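Long-range contacts in glycerophosphodiester phosphodiesterase (Parabacteroides distasonis, PDB 3NO3), which belongs to the glycerophosphoryl diester phosphodiesterase family and folds as a TIM barrel that holds a magnesium ion on three acidic side chains: residues V7-G12 and D224-T229; N56-K61 and D69-L74; S199-V204 and M216-I221. All coordinates share one frame; numbering follows the deposited sequence.

Contact 1 of 3, residues V7-G12 and D224-T229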
loop_
_atom_site.group_PDB
_atom_site.type_symbol
_atom_site.label_atom_id
_atom_site.label_comp_id
_atom_site.label_asym_id
_atom_site.label_seq_id
_atom_site.Cartn_x
_atom_site.Cartn_y
_atom_site.Cartn_z
ATOM N N VAL A 7 -7.097 -7.764 6.421
ATOM C CA VAL A 7 -7.140 -7.799 4.951
ATOM C C VAL A 7 -6.910 -6.409 4.336
ATOM O O VAL A 7 -7.620 -5.429 4.680
ATOM C CB VAL A 7 -8.469 -8.350 4.454
ATOM C CG1 VAL A 7 -8.416 -8.487 2.902
ATOM C CG2 VAL A 7 -8.777 -9.724 5.130
ATOM N N ILE A 8 -5.921 -6.350 3.426
ATOM C CA ILE A 8 -5.613 -5.179 2.605
ATOM C C ILE A 8 -5.984 -5.465 1.140
ATOM O O ILE A 8 -5.458 -6.402 0.522
ATOM C CB ILE A 8 -4.131 -4.782 2.731
ATOM C CG1 ILE A 8 -3.882 -4.238 4.129
ATOM C CG2 ILE A 8 -3.725 -3.742 1.662
ATOM C CD1 ILE A 8 -2.435 -4.180 4.553
ATOM N N ALA A 9 -6.905 -4.656 0.603
ATOM C CA ALA A 9 -7.294 -4.685 -0.794
ATOM C C ALA A 9 -6.238 -4.003 -1.645
ATOM O O ALA A 9 -6.169 -2.754 -1.698
ATOM C CB ALA A 9 -8.660 -4.003 -0.990
ATOM N N HIS A 10 -5.421 -4.825 -2.307
ATOM C CA HIS A 10 -4.357 -4.388 -3.207
ATOM C C HIS A 10 -4.971 -3.576 -4.358
ATOM O O HIS A 10 -5.835 -4.112 -5.076
ATOM C CB HIS A 10 -3.680 -5.636 -3.820
ATOM C CG HIS A 10 -2.440 -5.334 -4.616
ATOM N ND1 HIS A 10 -2.249 -5.773 -5.914
ATOM C CD2 HIS A 10 -1.287 -4.720 -4.246
ATOM C CE1 HIS A 10 -1.036 -5.419 -6.307
ATOM N NE2 HIS A 10 -0.447 -4.750 -5.328
ATOM N N ARG A 11 -4.528 -2.319 -4.516
ATOM C CA ARG A 11 -5.063 -1.359 -5.538
ATOM C C ARG A 11 -6.559 -1.050 -5.338
ATOM O O ARG A 11 -7.248 -0.684 -6.281
ATOM C CB ARG A 11 -4.765 -1.833 -6.971
ATOM C CG ARG A 11 -3.256 -2.071 -7.175
ATOM C CD ARG A 11 -2.859 -2.620 -8.504
ATOM N NE ARG A 11 -1.451 -3.030 -8.466
ATOM C CZ ARG A 11 -0.782 -3.596 -9.487
ATOM N NH1 ARG A 11 -1.333 -3.794 -10.676
ATOM N NH2 ARG A 11 0.471 -3.929 -9.324
ATOM N N GLY A 12 -7.035 -1.226 -4.110
ATOM C CA GLY A 12 -8.448 -1.192 -3.777
ATOM C C GLY A 12 -9.172 -2.422 -4.230
ATOM O O GLY A 12 -8.576 -3.340 -4.799
ATOM N N ASP A 224 -5.579 -9.340 -4.259
ATOM C CA ASP A 224 -6.581 -8.945 -5.288
ATOM C C ASP A 224 -7.944 -9.615 -5.119
ATOM O O ASP A 224 -8.841 -9.307 -5.898
ATOM C CB ASP A 224 -6.065 -9.228 -6.711
ATOM C CG ASP A 224 -4.832 -8.383 -7.087
ATOM O OD1 ASP A 224 -4.675 -7.243 -6.578
ATOM O OD2 ASP A 224 -4.033 -8.862 -7.928
ATOM N N LEU A 225 -8.089 -10.544 -4.168
ATOM C CA LEU A 225 -9.375 -11.220 -3.874
ATOM C C LEU A 225 -9.715 -11.045 -2.388
ATOM O O LEU A 225 -9.756 -12.022 -1.648
ATOM C CB LEU A 225 -9.288 -12.713 -4.262
ATOM C CG LEU A 225 -9.061 -13.028 -5.760
ATOM C CD1 LEU A 225 -8.817 -14.554 -6.009
ATOM C CD2 LEU A 225 -10.231 -12.586 -6.612
ATOM N N PRO A 226 -9.950 -9.779 -1.947
ATOM C CA PRO A 226 -10.113 -9.507 -0.500
ATOM C C PRO A 226 -11.311 -10.228 0.171
ATOM O O PRO A 226 -11.191 -10.646 1.327
ATOM C CB PRO A 226 -10.278 -7.982 -0.437
ATOM C CG PRO A 226 -10.698 -7.577 -1.785
ATOM C CD PRO A 226 -10.010 -8.530 -2.719
ATOM N N GLU A 227 -12.423 -10.358 -0.529
ATOM C CA GLU A 227 -13.587 -11.077 0.010
ATOM C C GLU A 227 -13.318 -12.576 0.263
ATOM O O GLU A 227 -13.840 -13.112 1.262
ATOM C CB GLU A 227 -14.834 -10.902 -0.868
ATOM C CG GLU A 227 -15.339 -9.473 -0.954
ATOM C CD GLU A 227 -16.773 -9.363 -1.462
ATOM O OE1 GLU A 227 -16.983 -9.228 -2.683
ATOM O OE2 GLU A 227 -17.692 -9.348 -0.625
ATOM N N GLU A 228 -12.506 -13.230 -0.586
ATOM C CA GLU A 228 -12.113 -14.627 -0.298
ATOM C C GLU A 228 -11.309 -14.692 1.007
ATOM O O GLU A 228 -11.556 -15.573 1.841
ATOM C CB GLU A 228 -11.350 -15.273 -1.467
ATOM C CG GLU A 228 -10.691 -16.689 -1.203
ATOM C CD GLU A 228 -11.646 -17.873 -1.159
ATOM O OE1 GLU A 228 -11.937 -18.388 -0.050
ATOM O OE2 GLU A 228 -12.060 -18.332 -2.239
ATOM N N THR A 229 -10.362 -13.773 1.214
ATOM C CA THR A 229 -9.598 -13.759 2.473
ATOM C C THR A 229 -10.478 -13.535 3.709
ATOM O O THR A 229 -10.291 -14.198 4.759
ATOM C CB THR A 229 -8.477 -12.691 2.466
ATOM O OG1 THR A 229 -7.827 -12.714 1.197
ATOM C CG2 THR A 229 -7.439 -12.970 3.562
HETATM O O HOH W 1 -2.465 -6.882 -9.017
#
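His10 and Asp224 meet at the seam of the TIM barrel, where strand 6-9 lies beside strand 220-223 and the chain leaves the latter for helix 226-236. Imidazole ND1 donates to Asp224 OD1 over 2.9 Å, a His-carboxylate hydrogen bond. The acceptor sits only 3° out of the ring plane, the N-H arrives on the syn side of the oxygen, somewhat out of the carboxylate plane, and ring and carboxylate planes are turned 36° apart. The two side chains run side by side in the same direction, bringing His10 CB to 3.3 Å from Asp224 OD1. A water donates to Asp224 OD2 at 2.8 Å and accepts a weak bond from His10 ND1. CG of Arg11 lies over the centre of one imidazole face.

Further out, Trp14 NE1 gives Asp224 OD1 a second hydrogen bond, so two donors grip one oxygen and help to fix the carboxylate's rotation, while Asp205 OD1 accepts from the backbone N of Asp224. The other end of the ring, NE2, hydrogen-bonds a glycerol, probably from the crystallisation liquor, and the His10 side chain is about 4 Å from the magnesium ion of Glu39, Asp41 and Glu103; Asp224 thus probably helps orient a ring close to the metal site. A type II turn from Ala9 to Gly12 follows the strand, with Arg11 and Gly12 both at positive phi, which glycine adopts easily.

Behind the polar pair the contact is apolar. Pro226 follows the N-cap residue Leu225, a helix start where no backbone N-H is needed, and its CG rests 4.2 Å from Ala9 CB. Val7 meets two residues of the first helical turn: CG1, anti to the backbone N (chi1 -175°), lies 3.9 Å from Pro226 CB, and CG2 lies 3.8 Å from Thr229 CG2.

Contact 2 of 3, residues N56-K61 and D69-L74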
loop_
_atom_site.group_PDB
_atom_site.type_symbol
_atom_site.label_atom_id
_atom_site.label_comp_id
_atom_site.label_asym_id
_atom_site.label_seq_id
_atom_site.Cartn_x
_atom_site.Cartn_y
_atom_site.Cartn_z
ATOM N N ASN A 56 4.707 2.695 -14.292
ATOM C CA ASN A 56 5.478 3.917 -14.506
ATOM C C ASN A 56 5.047 4.671 -15.766
ATOM O O ASN A 56 5.283 5.851 -15.842
ATOM C CB ASN A 56 6.976 3.601 -14.575
ATOM C CG ASN A 56 7.547 3.134 -13.237
ATOM O OD1 ASN A 56 7.241 3.678 -12.183
ATOM N ND2 ASN A 56 8.397 2.119 -13.285
ATOM N N ASP A 57 4.379 3.993 -16.713
ATOM C CA ASP A 57 3.932 4.573 -17.979
ATOM C C ASP A 57 2.430 4.326 -18.117
ATOM O O ASP A 57 1.980 3.234 -17.817
ATOM C CB ASP A 57 4.645 3.895 -19.140
ATOM C CG ASP A 57 6.153 3.984 -19.020
ATOM O OD1 ASP A 57 6.684 5.029 -19.424
ATOM O OD2 ASP A 57 6.797 3.051 -18.474
ATOM N N ILE A 58 1.709 5.339 -18.576
ATOM C CA ILE A 58 0.267 5.262 -18.793
ATOM C C ILE A 58 0.020 5.697 -20.230
ATOM O O ILE A 58 0.307 6.831 -20.598
ATOM C CB ILE A 58 -0.553 6.109 -17.745
ATOM C CG1 ILE A 58 -2.084 6.017 -18.058
ATOM C CG2 ILE A 58 -0.033 7.555 -17.640
ATOM C CD1 ILE A 58 -2.988 6.772 -17.092
ATOM N N GLN A 59 -0.471 4.777 -21.064
ATOM C CA GLN A 59 -0.842 5.080 -22.446
ATOM C C GLN A 59 0.331 5.762 -23.220
ATOM O O GLN A 59 0.139 6.740 -23.932
ATOM C CB GLN A 59 -2.151 5.879 -22.480
ATOM C CG GLN A 59 -3.332 4.989 -21.977
ATOM C CD GLN A 59 -4.519 5.778 -21.478
ATOM O OE1 GLN A 59 -4.969 6.724 -22.151
ATOM N NE2 GLN A 59 -5.083 5.360 -20.331
ATOM N N GLY A 60 1.535 5.238 -23.034
ATOM C CA GLY A 60 2.739 5.754 -23.678
ATOM C C GLY A 60 3.376 6.963 -23.015
ATOM O O GLY A 60 4.401 7.442 -23.528
ATOM N N LYS A 61 2.826 7.456 -21.903
ATOM C CA LYS A 61 3.365 8.624 -21.181
ATOM C C LYS A 61 4.076 8.184 -19.912
ATOM O O LYS A 61 3.472 7.512 -19.086
ATOM C CB LYS A 61 2.248 9.596 -20.859
ATOM C CG LYS A 61 1.528 10.084 -22.158
ATOM C CD LYS A 61 1.307 11.564 -22.205
ATOM C CE LYS A 61 0.428 11.989 -23.437
ATOM N NZ LYS A 61 -0.361 13.282 -23.187
ATOM N N ASP A 69 -0.612 18.303 -16.684
ATOM C CA ASP A 69 -1.409 18.728 -17.846
ATOM C C ASP A 69 -1.418 17.713 -18.991
ATOM O O ASP A 69 -2.473 17.492 -19.621
ATOM C CB ASP A 69 -0.921 20.087 -18.386
ATOM C CG ASP A 69 -1.916 20.732 -19.326
ATOM O OD1 ASP A 69 -3.009 21.072 -18.852
ATOM O OD2 ASP A 69 -1.620 20.889 -20.535
ATOM N N GLU A 70 -0.257 17.097 -19.282
ATOM C CA GLU A 70 -0.181 16.015 -20.308
ATOM C C GLU A 70 -1.006 14.761 -19.911
ATOM O O GLU A 70 -1.480 14.027 -20.774
ATOM C CB GLU A 70 1.264 15.534 -20.517
ATOM C CG GLU A 70 2.196 16.465 -21.194
ATOM C CD GLU A 70 3.624 15.896 -21.236
ATOM O OE1 GLU A 70 3.921 15.106 -22.150
ATOM O OE2 GLU A 70 4.443 16.231 -20.360
ATOM N N LEU A 71 -1.135 14.490 -18.607
ATOM C CA LEU A 71 -1.718 13.243 -18.103
ATOM C C LEU A 71 -3.186 13.325 -17.665
ATOM O O LEU A 71 -3.832 12.278 -17.493
ATOM C CB LEU A 71 -0.911 12.756 -16.879
ATOM C CG LEU A 71 0.606 12.543 -17.080
ATOM C CD1 LEU A 71 1.213 12.339 -15.705
ATOM C CD2 LEU A 71 0.909 11.360 -18.017
ATOM N N LYS A 72 -3.681 14.535 -17.447
ATOM C CA LYS A 72 -4.891 14.727 -16.623
ATOM C C LYS A 72 -6.183 14.194 -17.145
ATOM O O LYS A 72 -7.100 13.957 -16.356
ATOM C CB LYS A 72 -5.117 16.209 -16.294
ATOM C CG LYS A 72 -5.420 17.162 -17.443
ATOM C CD LYS A 72 -5.433 18.659 -16.911
ATOM C CE LYS A 72 -6.129 19.639 -17.845
ATOM N NZ LYS A 72 -5.976 19.305 -19.264
ATOM N N ASP A 73 -6.275 14.090 -18.468
ATOM C CA ASP A 73 -7.462 13.622 -19.100
ATOM C C ASP A 73 -7.386 12.143 -19.522
ATOM O O ASP A 73 -8.365 11.633 -20.053
ATOM C CB ASP A 73 -7.801 14.539 -20.285
ATOM C CG ASP A 73 -8.226 15.946 -19.824
ATOM O OD1 ASP A 73 -8.956 16.093 -18.788
ATOM O OD2 ASP A 73 -7.779 16.891 -20.491
ATOM N N LEU A 74 -6.285 11.457 -19.230
ATOM C CA LEU A 74 -6.169 10.024 -19.500
ATOM C C LEU A 74 -7.120 9.236 -18.596
ATOM O O LEU A 74 -7.322 9.612 -17.457
ATOM C CB LEU A 74 -4.730 9.542 -19.358
ATOM C CG LEU A 74 -3.629 10.183 -20.239
ATOM C CD1 LEU A 74 -2.276 9.560 -19.906
ATOM C CD2 LEU A 74 -3.940 10.056 -21.740
#
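Leu74 CD1 packs against Ile58 within the excursion of the chain between strand 37-44 and helix 85-94, probably the insertion found in barrels of this family. The two side chains slide past each other in opposite directions, so that Leu74 CD1 comes 3.8 Å from Ile58 CG2 while Ile58 CD1 reaches back to Leu74 CB at 4.0 Å. Ile58 CG1 stands anti to the backbone N (chi1 178°), which leaves CG2 between N and the carbonyl carbon, and there it touches both leucines. Leu71 crosses Ile58 obliquely; its CD2 is 3.9 Å from Ile58 CG2 and 3.6 Å from Lys61 CB. Branched aliphatic chains suit this place because one side chain can meet several neighbours: Leu74 turns CD1 to Ile58 and CD2 to Gln59.

Lys61 joins apolar and polar parts. Its CB packs on Leu71 CD2, and beyond a bend at chi2 the chain runs out until NZ donates to Glu70 O over 2.8 Å. The carbonyl is met at a C=O...donor angle of 128°, with the donor tilted from its plane. The nearby carboxylate, Glu70 OE1 at 4.8 Å from Lys61 NZ, would add some electrostatic attraction; Glu70 OE2 accepts from Thr67 N. At the solvent side the Gln59 and Leu74 side chains run in opposite senses, Gln59 OE1 lying 3.5 Å from Leu74 CD2, and Gln59 NE2 is tied to Gln75 O.

Ile58 to Lys61 is a type I' turn, whose central residues, Gln59 and Gly60, both have positive phi, which glycine adopts easily; Leu71 to Leu74 is a type I turn. The small hairpin of strands 57-58 and 61-62 lies against the short helix 68-71 and the turn after it, with Tyr53 and Ile63 touching Ile58, and Thr45, just beyond strand 37-44, and Leu82 touching Leu71.

Contact 3 of 3, residues S199-V204 and M216-I221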
loop_
_atom_site.group_PDB
_atom_site.type_symbol
_atom_site.label_atom_id
_atom_site.label_comp_id
_atom_site.label_asym_id
_atom_site.label_seq_id
_atom_site.Cartn_x
_atom_site.Cartn_y
_atom_site.Cartn_z
ATOM N N SER A 199 4.007 -7.662 10.072
ATOM C CA SER A 199 4.352 -8.428 8.877
ATOM C C SER A 199 3.170 -8.334 7.908
ATOM O O SER A 199 2.029 -8.498 8.322
ATOM C CB SER A 199 4.658 -9.875 9.246
ATOM O OG SER A 199 3.602 -10.461 9.946
ATOM N N ASN A 200 3.451 -8.047 6.646
ATOM C CA ASN A 200 2.432 -7.947 5.565
ATOM C C ASN A 200 3.001 -8.764 4.399
ATOM O O ASN A 200 4.240 -8.864 4.254
ATOM C CB ASN A 200 2.214 -6.466 5.247
ATOM C CG ASN A 200 1.083 -6.166 4.240
ATOM O OD1 ASN A 200 0.417 -7.044 3.659
ATOM N ND2 ASN A 200 0.872 -4.864 4.055
ATOM N N VAL A 201 2.113 -9.423 3.637
ATOM C CA VAL A 201 2.542 -10.254 2.527
ATOM C C VAL A 201 1.724 -9.911 1.271
ATOM O O VAL A 201 0.529 -9.674 1.370
ATOM C CB VAL A 201 2.465 -11.770 2.879
ATOM C CG1 VAL A 201 1.009 -12.240 3.195
ATOM C CG2 VAL A 201 3.110 -12.606 1.779
ATOM N N TRP A 202 2.391 -9.870 0.111
ATOM C CA TRP A 202 1.738 -9.499 -1.170
ATOM C C TRP A 202 2.141 -10.454 -2.309
ATOM O O TRP A 202 3.156 -11.139 -2.172
ATOM C CB TRP A 202 2.086 -8.050 -1.572
ATOM C CG TRP A 202 3.554 -7.746 -1.709
ATOM C CD1 TRP A 202 4.383 -7.265 -0.745
ATOM C CD2 TRP A 202 4.361 -7.880 -2.892
ATOM N NE1 TRP A 202 5.646 -7.128 -1.221
ATOM C CE2 TRP A 202 5.667 -7.479 -2.546
ATOM C CE3 TRP A 202 4.100 -8.284 -4.218
ATOM C CZ2 TRP A 202 6.737 -7.492 -3.468
ATOM C CZ3 TRP A 202 5.162 -8.283 -5.141
ATOM C CH2 TRP A 202 6.466 -7.909 -4.755
ATOM N N THR A 203 1.376 -10.571 -3.409
ATOM C CA THR A 203 -0.036 -10.242 -3.536
ATOM C C THR A 203 -0.638 -11.638 -3.526
ATOM O O THR A 203 -0.337 -12.409 -4.419
ATOM C CB THR A 203 -0.291 -9.430 -4.812
ATOM O OG1 THR A 203 0.320 -8.141 -4.633
ATOM C CG2 THR A 203 -1.763 -9.200 -5.041
ATOM N N VAL A 204 -1.366 -12.006 -2.469
ATOM C CA VAL A 204 -1.728 -13.427 -2.255
ATOM C C VAL A 204 -3.167 -13.686 -2.631
ATOM O O VAL A 204 -4.053 -13.177 -1.952
ATOM C CB VAL A 204 -1.471 -13.857 -0.810
ATOM C CG1 VAL A 204 -1.872 -15.336 -0.644
ATOM C CG2 VAL A 204 0.015 -13.662 -0.504
HETATM N N MSE A 216 1.046 -18.992 9.340
HETATM C CA MSE A 216 2.341 -18.375 9.704
HETATM C C MSE A 216 2.199 -17.165 10.657
HETATM O O MSE A 216 3.151 -16.801 11.345
HETATM C CB MSE A 216 3.103 -17.977 8.420
HETATM C CG MSE A 216 4.563 -17.631 8.596
HETATM SE SE MSE A 216 5.422 -17.241 6.916
HETATM C CE MSE A 216 5.486 -19.094 6.245
ATOM N N GLY A 217 1.029 -16.533 10.665
ATOM C CA GLY A 217 0.696 -15.449 11.582
ATOM C C GLY A 217 0.965 -14.036 11.075
ATOM O O GLY A 217 1.194 -13.142 11.895
ATOM N N VAL A 218 0.978 -13.819 9.754
ATOM C CA VAL A 218 1.126 -12.469 9.189
ATOM C C VAL A 218 0.048 -11.515 9.713
ATOM O O VAL A 218 -1.109 -11.882 9.822
ATOM C CB VAL A 218 1.102 -12.416 7.617
ATOM C CG1 VAL A 218 2.303 -13.155 7.042
ATOM C CG2 VAL A 218 -0.246 -12.996 7.016
ATOM N N ASP A 219 0.433 -10.307 10.082
ATOM C CA ASP A 219 -0.532 -9.312 10.550
ATOM C C ASP A 219 -1.485 -8.919 9.413
ATOM O O ASP A 219 -2.677 -8.694 9.665
ATOM C CB ASP A 219 0.141 -8.031 11.056
ATOM C CG ASP A 219 0.996 -8.266 12.301
ATOM O OD1 ASP A 219 0.455 -8.269 13.414
ATOM O OD2 ASP A 219 2.216 -8.424 12.136
ATOM N N PHE A 220 -0.962 -8.822 8.188
ATOM C CA PHE A 220 -1.765 -8.407 7.024
ATOM C C PHE A 220 -1.534 -9.309 5.831
ATOM O O PHE A 220 -0.434 -9.814 5.637
ATOM C CB PHE A 220 -1.442 -6.962 6.636
ATOM C CG PHE A 220 -1.551 -5.971 7.769
ATOM C CD1 PHE A 220 -2.780 -5.625 8.277
ATOM C CD2 PHE A 220 -0.405 -5.345 8.314
ATOM C CE1 PHE A 220 -2.880 -4.706 9.337
ATOM C CE2 PHE A 220 -0.514 -4.432 9.337
ATOM C CZ PHE A 220 -1.736 -4.124 9.865
ATOM N N ILE A 221 -2.593 -9.523 5.054
ATOM C CA ILE A 221 -2.511 -10.108 3.731
ATOM C C ILE A 221 -2.970 -9.048 2.703
ATOM O O ILE A 221 -4.079 -8.526 2.834
ATOM C CB ILE A 221 -3.383 -11.335 3.611
ATOM C CG1 ILE A 221 -2.744 -12.549 4.327
ATOM C CG2 ILE A 221 -3.599 -11.709 2.139
ATOM C CD1 ILE A 221 -3.711 -13.768 4.352
#
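Ser199 and Phe220 set strands 198-202 and 220-223 side by side and parallel, Phe220 N donating to Ser199 O over 3.0 Å in the plane of the carbonyl. One step on, Val201 N reaches Phe220 O at 3.3 Å, but from 40° above the carbonyl plane. The strands are the two arms of a beta-alpha-beta crossover through helix 207-216, which ends in a Schellman motif at Gly217, a site where positive phi suits glycine.

At the start of the pairing, side chains take part. Asp219 OD2 accepts from Ser199 N over 2.8 Å on its anti side, and Ser199 OG, set between N and the carbonyl carbon (chi1 55°), accepts from Asp219 N at 3.2 Å. On one face of the sheet Asn200 crosses Phe220 at about a right angle, OD1 lying 3.5 Å from Phe220 CB and hydrogen-bonding Thr222 OG1, while the Phe220 ring stacks on Tyr36. On the other, Val201 CG1 lies 3.9 Å from Ile221 CG1 and 4.1 Å from Val218 CG2, beneath helix 207-216; valine and isoleucine, beta-branched, suit the strand positions of Val201 and Ile221.

Because serine and aspartate each give a side-chain acceptor to the other's amide, the two strand starts are tied together through side chains as well as backbone, which probably fixes their register there.

In the fold
From the N terminus, strand 6-9 supplies the first half of contact 1, which waits for its partner until the start of helix 226-236 and so closes a loop of more than two hundred residues, almost the whole barrel. Contacts 2 and 3 both nest inside that loop, in series and on opposite sides of the chain's centre. Contact 2 closes a short local loop in the excursion after strand 37-44 and touches neither of the others. Contact 3 closes the beta-alpha-beta unit of strands 198-202 and 220-223. It adjoins contact 1: Ile8 N probably hydrogen-bonds Ile221 O, joining first and last strands, and His10 packs on Thr203.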